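Long-range contact in Baccell_00875 (Bacteroides cellulosilyticus DSM 14838, PDB 5NO8), which probably acts as a polysaccharide lyase that removes the rhamnose caps linked to glucuronic acid in complex arabinogalactan proteins: residues H164-V176 / Y321-L333. Numbering follows the deposited sequence.
Sequences HTHIWKGGSAAYV and YYNGNKQTHADCL
Ser172 and Gln327 pin the tip of the beta-hairpin between strands 163-168 and 175-180, which starts with a type II' turn, against strand 326-335 of a separate beta-sheet. They pair twice: Ser172 N donates to Gln327 O at 2.9 Å, while Ser172 OG, turned back beside its own backbone N (chi1 -51°), accepts from Gln327 N at 3.0 Å, an almost straight bond. The serine hydroxyl thus stands in for a backbone carbonyl. Thr328 OG1 donates to Gly170 O at 2.6 Å, on the face of that carbonyl opposite Ala173 N, so two donors grip one oxygen. At Gly171, positive phi favours glycine, and a CB would strike Gln327 O.

In van der Waals contact, the methyl of Ala173 is small enough to fit beside Thr328 and Tyr322 OH. Trp168 CZ2 comes over one face of the His329 ring, near its rim, with the planes oblique at 31°.

A further polar network surrounds this pair. His329 NE2 donates to Asp331 OD2 at 3.0 Å, helping to fix the ring's rotation; an alanine in place of His329 would probably leave Asp331 without this donor and open a gap beside Trp168. One water accepts from Trp168 NE1 and donates to Thr328 OG1 and His329 O, each at 2.7 Å.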
ATOM      1  N   HIS A 164      -3.534  -7.271   8.890  1.00 15.82           N
ATOM      2  CA  HIS A 164      -3.282  -6.065   8.091  1.00 15.28           C
ATOM      3  C   HIS A 164      -3.682  -4.863   8.954  1.00 14.73           C
ATOM      4  O   HIS A 164      -4.853  -4.711   9.325  1.00 15.42           O
ATOM      5  CB  HIS A 164      -4.102  -6.100   6.816  1.00 15.25           C
ATOM      6  CG  HIS A 164      -3.725  -7.215   5.895  1.00 15.61           C
ATOM      7  ND1 HIS A 164      -2.424  -7.442   5.508  1.00 15.73           N
ATOM      8  CD2 HIS A 164      -4.482  -8.138   5.252  1.00 15.25           C
ATOM      9  CE1 HIS A 164      -2.398  -8.460   4.662  1.00 15.56           C
ATOM     10  NE2 HIS A 164      -3.629  -8.908   4.502  1.00 15.23           N
ATOM     11  N   THR A 165      -2.706  -4.025   9.276  1.00 14.39           N
ATOM     12  CA  THR A 165      -2.916  -2.942  10.220  1.00 14.99           C
ATOM     13  C   THR A 165      -3.147  -1.629   9.467  1.00 13.97           C
ATOM     14  O   THR A 165      -2.236  -1.097   8.868  1.00 14.83           O
ATOM     15  CB  THR A 165      -1.703  -2.904  11.158  1.00 15.88           C
ATOM     16  OG1 THR A 165      -1.566  -4.214  11.753  1.00 19.01           O
ATOM     17  CG2 THR A 165      -1.906  -1.938  12.239  1.00 16.38           C
ATOM     18  N   HIS A 166      -4.370  -1.143   9.489  1.00 13.72           N
ATOM     19  CA  HIS A 166      -4.757   0.046   8.725  1.00 13.14           C
ATOM     20  C   HIS A 166      -4.695   1.217   9.679  1.00 12.88           C
ATOM     21  O   HIS A 166      -5.585   1.391  10.520  1.00 13.22           O
ATOM     22  CB  HIS A 166      -6.133  -0.163   8.150  1.00 13.14           C
ATOM     23  CG  HIS A 166      -6.169  -1.310   7.189  1.00 13.55           C
ATOM     24  ND1 HIS A 166      -5.389  -1.335   6.051  1.00 14.35           N
ATOM     25  CD2 HIS A 166      -6.809  -2.511   7.243  1.00 13.15           C
ATOM     26  CE1 HIS A 166      -5.569  -2.496   5.432  1.00 14.34           C
ATOM     27  NE2 HIS A 166      -6.440  -3.217   6.120  1.00 12.77           N
ATOM     28  N   ILE A 167      -3.645   2.013   9.517  1.00 12.44           N
ATOM     29  CA  ILE A 167      -3.360   3.128  10.421  1.00 12.74           C
ATOM     30  C   ILE A 167      -3.891   4.408   9.793  1.00 12.50           C
ATOM     31  O   ILE A 167      -3.611   4.659   8.625  1.00 13.55           O
ATOM     32  CB  ILE A 167      -1.855   3.279  10.643  1.00 12.63           C
ATOM     33  CG1 ILE A 167      -1.258   1.961  11.147  1.00 13.69           C
ATOM     34  CG2 ILE A 167      -1.570   4.410  11.638  1.00 12.56           C
ATOM     35  CD1 ILE A 167       0.246   1.942  11.043  1.00 14.23           C
ATOM     36  N   TRP A 168      -4.658   5.181  10.553  1.00 11.69           N
ATOM     37  CA  TRP A 168      -5.069   6.513  10.118  1.00 11.43           C
ATOM     38  C   TRP A 168      -4.573   7.548  11.092  1.00 11.98           C
ATOM     39  O   TRP A 168      -5.028   7.588  12.262  1.00 12.19           O
ATOM     40  CB  TRP A 168      -6.566   6.648   9.907  1.00 11.51           C
ATOM     41  CG  TRP A 168      -6.947   8.009   9.421  1.00 11.03           C
ATOM     42  CD1 TRP A 168      -7.956   8.792   9.903  1.00 11.01           C
ATOM     43  CD2 TRP A 168      -6.297   8.779   8.391  1.00 11.45           C
ATOM     44  NE1 TRP A 168      -7.968   9.987   9.245  1.00 11.17           N
ATOM     45  CE2 TRP A 168      -6.989  10.005   8.299  1.00 11.05           C
ATOM     46  CE3 TRP A 168      -5.229   8.536   7.510  1.00 11.23           C
ATOM     47  CZ2 TRP A 168      -6.640  11.007   7.379  1.00 11.41           C
ATOM     48  CZ3 TRP A 168      -4.861   9.547   6.619  1.00 11.32           C
ATOM     49  CH2 TRP A 168      -5.589  10.765   6.561  1.00 11.52           C
ATOM     50  N   LYS A 169      -3.675   8.397  10.589  1.00 12.23           N
ATOM     51  CA  LYS A 169      -3.104   9.499  11.355  1.00 12.93           C
ATOM     52  C   LYS A 169      -4.058  10.699  11.427  1.00 12.84           C
ATOM     53  O   LYS A 169      -3.692  11.834  11.131  1.00 14.22           O
ATOM     54  CB  LYS A 169      -1.727   9.902  10.772  1.00 13.97           C
ATOM     55  CG  LYS A 169      -1.766  10.419   9.341  1.00 15.07           C
ATOM     56  CD  LYS A 169      -0.377  10.777   8.806  1.00 16.59           C
ATOM     57  CE  LYS A 169      -0.537  11.443   7.441  1.00 17.63           C
ATOM     58  NZ  LYS A 169       0.746  11.814   6.824  1.00 18.43           N
ATOM     59  N   GLY A 170      -5.276  10.455  11.873  1.00 12.43           N
ATOM     60  CA  GLY A 170      -6.346  11.450  11.794  1.00 12.60           C
ATOM     61  C   GLY A 170      -6.488  12.375  12.975  1.00 11.76           C
ATOM     62  O   GLY A 170      -7.605  12.842  13.257  1.00 11.78           O
ATOM     63  N   GLY A 171      -5.397  12.660  13.672  1.00 11.28           N
ATOM     64  CA  GLY A 171      -5.438  13.647  14.764  1.00 11.59           C
ATOM     65  C   GLY A 171      -6.326  13.155  15.900  1.00 11.54           C
ATOM     66  O   GLY A 171      -6.108  12.055  16.432  1.00 11.70           O
ATOM     67  N   SER A 172      -7.338  13.955  16.256  1.00 12.07           N
ATOM     68  CA  SER A 172      -8.286  13.588  17.313  1.00 12.25           C
ATOM     69  C   SER A 172      -9.135  12.398  16.935  1.00 12.79           C
ATOM     70  O   SER A 172      -9.681  11.751  17.824  1.00 14.24           O
ATOM     71  CB  SER A 172      -9.213  14.752  17.693  1.00 12.52           C
ATOM     72  OG  SER A 172      -8.472  15.932  17.974  1.00 13.41           O
ATOM     73  N   ALA A 173      -9.260  12.133  15.631  1.00 12.36           N
ATOM     74  CA  ALA A 173     -10.062  11.027  15.118  1.00 12.62           C
ATOM     75  C   ALA A 173      -9.187   9.957  14.503  1.00 12.64           C
ATOM     76  O   ALA A 173      -9.609   9.218  13.603  1.00 12.52           O
ATOM     77  CB  ALA A 173     -11.041  11.552  14.100  1.00 12.70           C
ATOM     78  N   ALA A 174      -7.955   9.848  15.008  1.00 12.34           N
ATOM     79  CA  ALA A 174      -7.062   8.800  14.572  1.00 12.18           C
ATOM     80  C   ALA A 174      -7.586   7.422  14.998  1.00 12.07           C
ATOM     81  O   ALA A 174      -8.332   7.293  15.947  1.00 12.64           O
ATOM     82  CB  ALA A 174      -5.678   9.032  15.141  1.00 12.94           C
ATOM     83  N   TYR A 175      -7.163   6.393  14.269  1.00 11.55           N
ATOM     84  CA  TYR A 175      -7.539   5.038  14.566  1.00 12.12           C
ATOM     85  C   TYR A 175      -6.572   4.041  13.947  1.00 12.06           C
ATOM     86  O   TYR A 175      -5.760   4.369  13.097  1.00 11.44           O
ATOM     87  CB  TYR A 175      -8.979   4.751  14.111  1.00 12.64           C
ATOM     88  CG  TYR A 175      -9.218   4.812  12.621  1.00 12.51           C
ATOM     89  CD1 TYR A 175      -8.761   3.809  11.762  1.00 13.10           C
ATOM     90  CD2 TYR A 175      -9.889   5.887  12.062  1.00 12.83           C
ATOM     91  CE1 TYR A 175      -8.978   3.877  10.408  1.00 13.40           C
ATOM     92  CE2 TYR A 175     -10.138   5.942  10.716  1.00 12.63           C
ATOM     93  CZ  TYR A 175      -9.683   4.927   9.898  1.00 13.59           C
ATOM     94  OH  TYR A 175      -9.878   5.008   8.551  1.00 14.71           O
ATOM     95  N   VAL A 176      -6.706   2.795  14.388  1.00 12.82           N
ATOM     96  CA  VAL A 176      -6.120   1.651  13.724  1.00 13.81           C
ATOM     97  C   VAL A 176      -7.205   0.574  13.580  1.00 14.59           C
ATOM     98  O   VAL A 176      -7.904   0.235  14.544  1.00 14.67           O
ATOM     99  CB  VAL A 176      -4.899   1.061  14.459  1.00 13.66           C
ATOM    100  CG1 VAL A 176      -4.326  -0.078  13.649  1.00 13.62           C
ATOM    101  CG2 VAL A 176      -3.806   2.103  14.719  1.00 14.51           C
ATOM    102  N   TYR A 321     -12.587  21.124  12.518  1.00 13.14           N
ATOM    103  CA  TYR A 321     -12.344  21.526  13.898  1.00 14.10           C
ATOM    104  C   TYR A 321     -13.694  21.468  14.563  1.00 14.80           C
ATOM    105  O   TYR A 321     -14.674  21.995  14.013  1.00 15.65           O
ATOM    106  CB  TYR A 321     -11.787  22.942  13.980  1.00 14.85           C
ATOM    107  CG  TYR A 321     -10.472  23.084  13.275  1.00 16.19           C
ATOM    108  CD1 TYR A 321      -9.265  22.800  13.922  1.00 17.64           C
ATOM    109  CD2 TYR A 321     -10.435  23.431  11.931  1.00 16.90           C
ATOM    110  CE1 TYR A 321      -8.060  22.903  13.248  1.00 19.02           C
ATOM    111  CE2 TYR A 321      -9.238  23.522  11.262  1.00 17.22           C
ATOM    112  CZ  TYR A 321      -8.072  23.259  11.918  1.00 18.84           C
ATOM    113  OH  TYR A 321      -6.911  23.340  11.212  1.00 21.99           O
ATOM    114  N   TYR A 322     -13.782  20.804  15.713  1.00 15.66           N
ATOM    115  CA  TYR A 322     -15.087  20.475  16.311  1.00 16.30           C
ATOM    116  C   TYR A 322     -14.953  20.241  17.814  1.00 18.29           C
ATOM    117  O   TYR A 322     -13.873  19.952  18.321  1.00 16.33           O
ATOM    118  CB  TYR A 322     -15.772  19.263  15.622  1.00 16.78           C
ATOM    119  CG  TYR A 322     -14.929  18.026  15.603  1.00 16.23           C
ATOM    120  CD1 TYR A 322     -13.859  17.909  14.711  1.00 17.36           C
ATOM    121  CD2 TYR A 322     -15.158  16.984  16.485  1.00 17.72           C
ATOM    122  CE1 TYR A 322     -13.028  16.797  14.731  1.00 17.18           C
ATOM    123  CE2 TYR A 322     -14.364  15.860  16.484  1.00 17.38           C
ATOM    124  CZ  TYR A 322     -13.290  15.774  15.602  1.00 17.58           C
ATOM    125  OH  TYR A 322     -12.441  14.658  15.653  1.00 18.78           O
ATOM    126  N   ASN A 323     -16.080  20.393  18.507  1.00 19.99           N
ATOM    127  CA  ASN A 323     -16.188  20.067  19.948  1.00 22.38           C
ATOM    128  C   ASN A 323     -15.122  20.729  20.821  1.00 21.51           C
ATOM    129  O   ASN A 323     -14.512  20.108  21.704  1.00 22.69           O
ATOM    130  CB  ASN A 323     -16.236  18.534  20.151  1.00 24.24           C
ATOM    131  CG  ASN A 323     -17.462  17.887  19.523  1.00 24.87           C
ATOM    132  OD1 ASN A 323     -17.607  16.651  19.523  1.00 30.15           O
ATOM    133  ND2 ASN A 323     -18.317  18.684  18.954  1.00 23.93           N
ATOM    134  N   GLY A 324     -14.845  21.980  20.509  1.00 22.21           N
ATOM    135  CA  GLY A 324     -13.948  22.806  21.308  1.00 23.57           C
ATOM    136  C   GLY A 324     -12.484  22.651  20.997  1.00 24.21           C
ATOM    137  O   GLY A 324     -11.809  23.645  20.782  1.00 23.44           O
ATOM    138  N   ASN A 325     -11.967  21.421  21.044  1.00 21.72           N
ATOM    139  CA  ASN A 325     -10.541  21.211  20.891  1.00 22.52           C
ATOM    140  C   ASN A 325     -10.149  20.009  20.022  1.00 20.07           C
ATOM    141  O   ASN A 325      -9.016  19.532  20.110  1.00 20.29           O
ATOM    142  CB  ASN A 325      -9.916  21.079  22.285  1.00 25.72           C
ATOM    143  CG  ASN A 325     -10.302  19.788  22.995  1.00 26.88           C
ATOM    144  OD1 ASN A 325     -11.277  19.132  22.671  1.00 30.34           O
ATOM    145  ND2 ASN A 325      -9.504  19.420  23.980  1.00 36.09           N
ATOM    146  N   LYS A 326     -11.069  19.526  19.203  1.00 16.77           N
ATOM    147  CA  LYS A 326     -10.781  18.363  18.364  1.00 16.78           C
ATOM    148  C   LYS A 326     -10.504  18.812  16.932  1.00 16.03           C
ATOM    149  O   LYS A 326     -11.060  19.830  16.449  1.00 14.24           O
ATOM    150  CB  LYS A 326     -11.957  17.392  18.368  1.00 18.35           C
ATOM    151  CG  LYS A 326     -12.458  16.981  19.737  1.00 22.19           C
ATOM    152  CD  LYS A 326     -11.689  15.811  20.270  1.00 24.79           C
ATOM    153  CE  LYS A 326     -12.249  15.362  21.605  1.00 27.55           C
ATOM    154  NZ  LYS A 326     -11.226  14.544  22.309  1.00 29.25           N
ATOM    155  N   GLN A 327      -9.674  18.023  16.245  1.00 16.47           N
ATOM    156  CA  GLN A 327      -9.397  18.251  14.836  1.00 17.15           C
ATOM    157  C   GLN A 327      -9.083  16.971  14.140  1.00 15.44           C
ATOM    158  O   GLN A 327      -8.497  16.054  14.709  1.00 13.86           O
ATOM    159  CB  GLN A 327      -8.268  19.247  14.592  1.00 20.08           C
ATOM    160  CG  GLN A 327      -6.897  18.821  15.044  1.00 26.23           C
ATOM    161  CD  GLN A 327      -5.855  19.885  14.752  1.00 31.74           C
ATOM    162  OE1 GLN A 327      -5.348  20.534  15.671  1.00 39.86           O
ATOM    163  NE2 GLN A 327      -5.529  20.070  13.469  1.00 31.50           N
ATOM    164  N   THR A 328      -9.461  16.933  12.884  1.00 13.44           N
ATOM    165  CA  THR A 328      -9.075  15.817  12.012  1.00 12.97           C
ATOM    166  C   THR A 328      -9.003  16.332  10.597  1.00 12.91           C
ATOM    167  O   THR A 328      -9.315  17.499  10.353  1.00 13.37           O
ATOM    168  CB  THR A 328     -10.026  14.596  12.195  1.00 13.06           C
ATOM    169  OG1 THR A 328      -9.496  13.434  11.535  1.00 13.37           O
ATOM    170  CG2 THR A 328     -11.432  14.834  11.691  1.00 13.19           C
ATOM    171  N   HIS A 329      -8.579  15.484   9.665  1.00 12.74           N
ATOM    172  CA  HIS A 329      -8.344  15.917   8.303  1.00 12.70           C
ATOM    173  C   HIS A 329      -8.578  14.841   7.242  1.00 12.99           C
ATOM    174  O   HIS A 329      -8.811  13.665   7.554  1.00 12.65           O
ATOM    175  CB  HIS A 329      -6.917  16.469   8.187  1.00 13.04           C
ATOM    176  CG  HIS A 329      -5.861  15.418   8.006  1.00 13.56           C
ATOM    177  ND1 HIS A 329      -5.447  14.593   9.022  1.00 15.08           N
ATOM    178  CD2 HIS A 329      -5.169  15.039   6.906  1.00 14.18           C
ATOM    179  CE1 HIS A 329      -4.503  13.781   8.564  1.00 15.36           C
ATOM    180  NE2 HIS A 329      -4.318  14.027   7.283  1.00 14.81           N
ATOM    181  N   ALA A 330      -8.554  15.313   6.001  1.00 12.77           N
ATOM    182  CA  ALA A 330      -8.467  14.490   4.800  1.00 12.95           C
ATOM    183  C   ALA A 330      -7.375  15.022   3.886  1.00 13.04           C
ATOM    184  O   ALA A 330      -7.141  16.229   3.840  1.00 13.17           O
ATOM    185  CB  ALA A 330      -9.781  14.478   4.067  1.00 13.12           C
ATOM    186  N   ASP A 331      -6.697  14.112   3.174  1.00 13.52           N
ATOM    187  CA  ASP A 331      -5.611  14.472   2.241  1.00 13.87           C
ATOM    188  C   ASP A 331      -6.062  14.190   0.798  1.00 13.50           C
ATOM    189  O   ASP A 331      -6.340  13.037   0.454  1.00 13.39           O
ATOM    190  CB  ASP A 331      -4.356  13.662   2.519  1.00 15.26           C
ATOM    191  CG  ASP A 331      -3.756  13.944   3.883  1.00 18.35           C
ATOM    192  OD1 ASP A 331      -3.557  15.144   4.210  1.00 17.49           O
ATOM    193  OD2 ASP A 331      -3.464  12.958   4.619  1.00 18.65           O
ATOM    194  N   CYS A 332      -6.144  15.243  -0.016  1.00 13.72           N
ATOM    195  CA  CYS A 332      -6.532  15.166  -1.414  1.00 13.49           C
ATOM    196  C   CYS A 332      -5.435  15.748  -2.296  1.00 13.19           C
ATOM    197  O   CYS A 332      -4.570  16.503  -1.828  1.00 13.98           O
ATOM    198  CB  CYS A 332      -7.821  15.936  -1.672  1.00 14.74           C
ATOM    199  SG  CYS A 332      -9.195  15.271  -0.728  1.00 18.89           S
ATOM    200  N   LEU A 333      -5.492  15.407  -3.583  1.00 12.66           N
ATOM    201  CA  LEU A 333      -4.548  15.907  -4.566  1.00 13.05           C
ATOM    202  C   LEU A 333      -5.323  16.483  -5.737  1.00 12.81           C
ATOM    203  O   LEU A 333      -6.307  15.885  -6.179  1.00 13.12           O
ATOM    204  CB  LEU A 333      -3.657  14.765  -5.087  1.00 13.94           C
ATOM    205  CG  LEU A 333      -2.594  15.098  -6.116  1.00 15.24           C
ATOM    206  CD1 LEU A 333      -1.516  16.005  -5.560  1.00 16.71           C
ATOM    207  CD2 LEU A 333      -1.939  13.815  -6.653  1.00 15.95           C
TER
HETATM  208  O   HOH W   1     -10.058  12.047   9.343  1.00 12.61           O
HETATM  209  O   HOH W   2      -9.462  12.724  20.597  1.00 18.73           O
HETATM  210  O   HOH W   3      -7.646  16.492  20.465  1.00 24.62           O
HETATM  211  O   HOH W   4     -12.795  12.678  17.303  1.00 25.73           O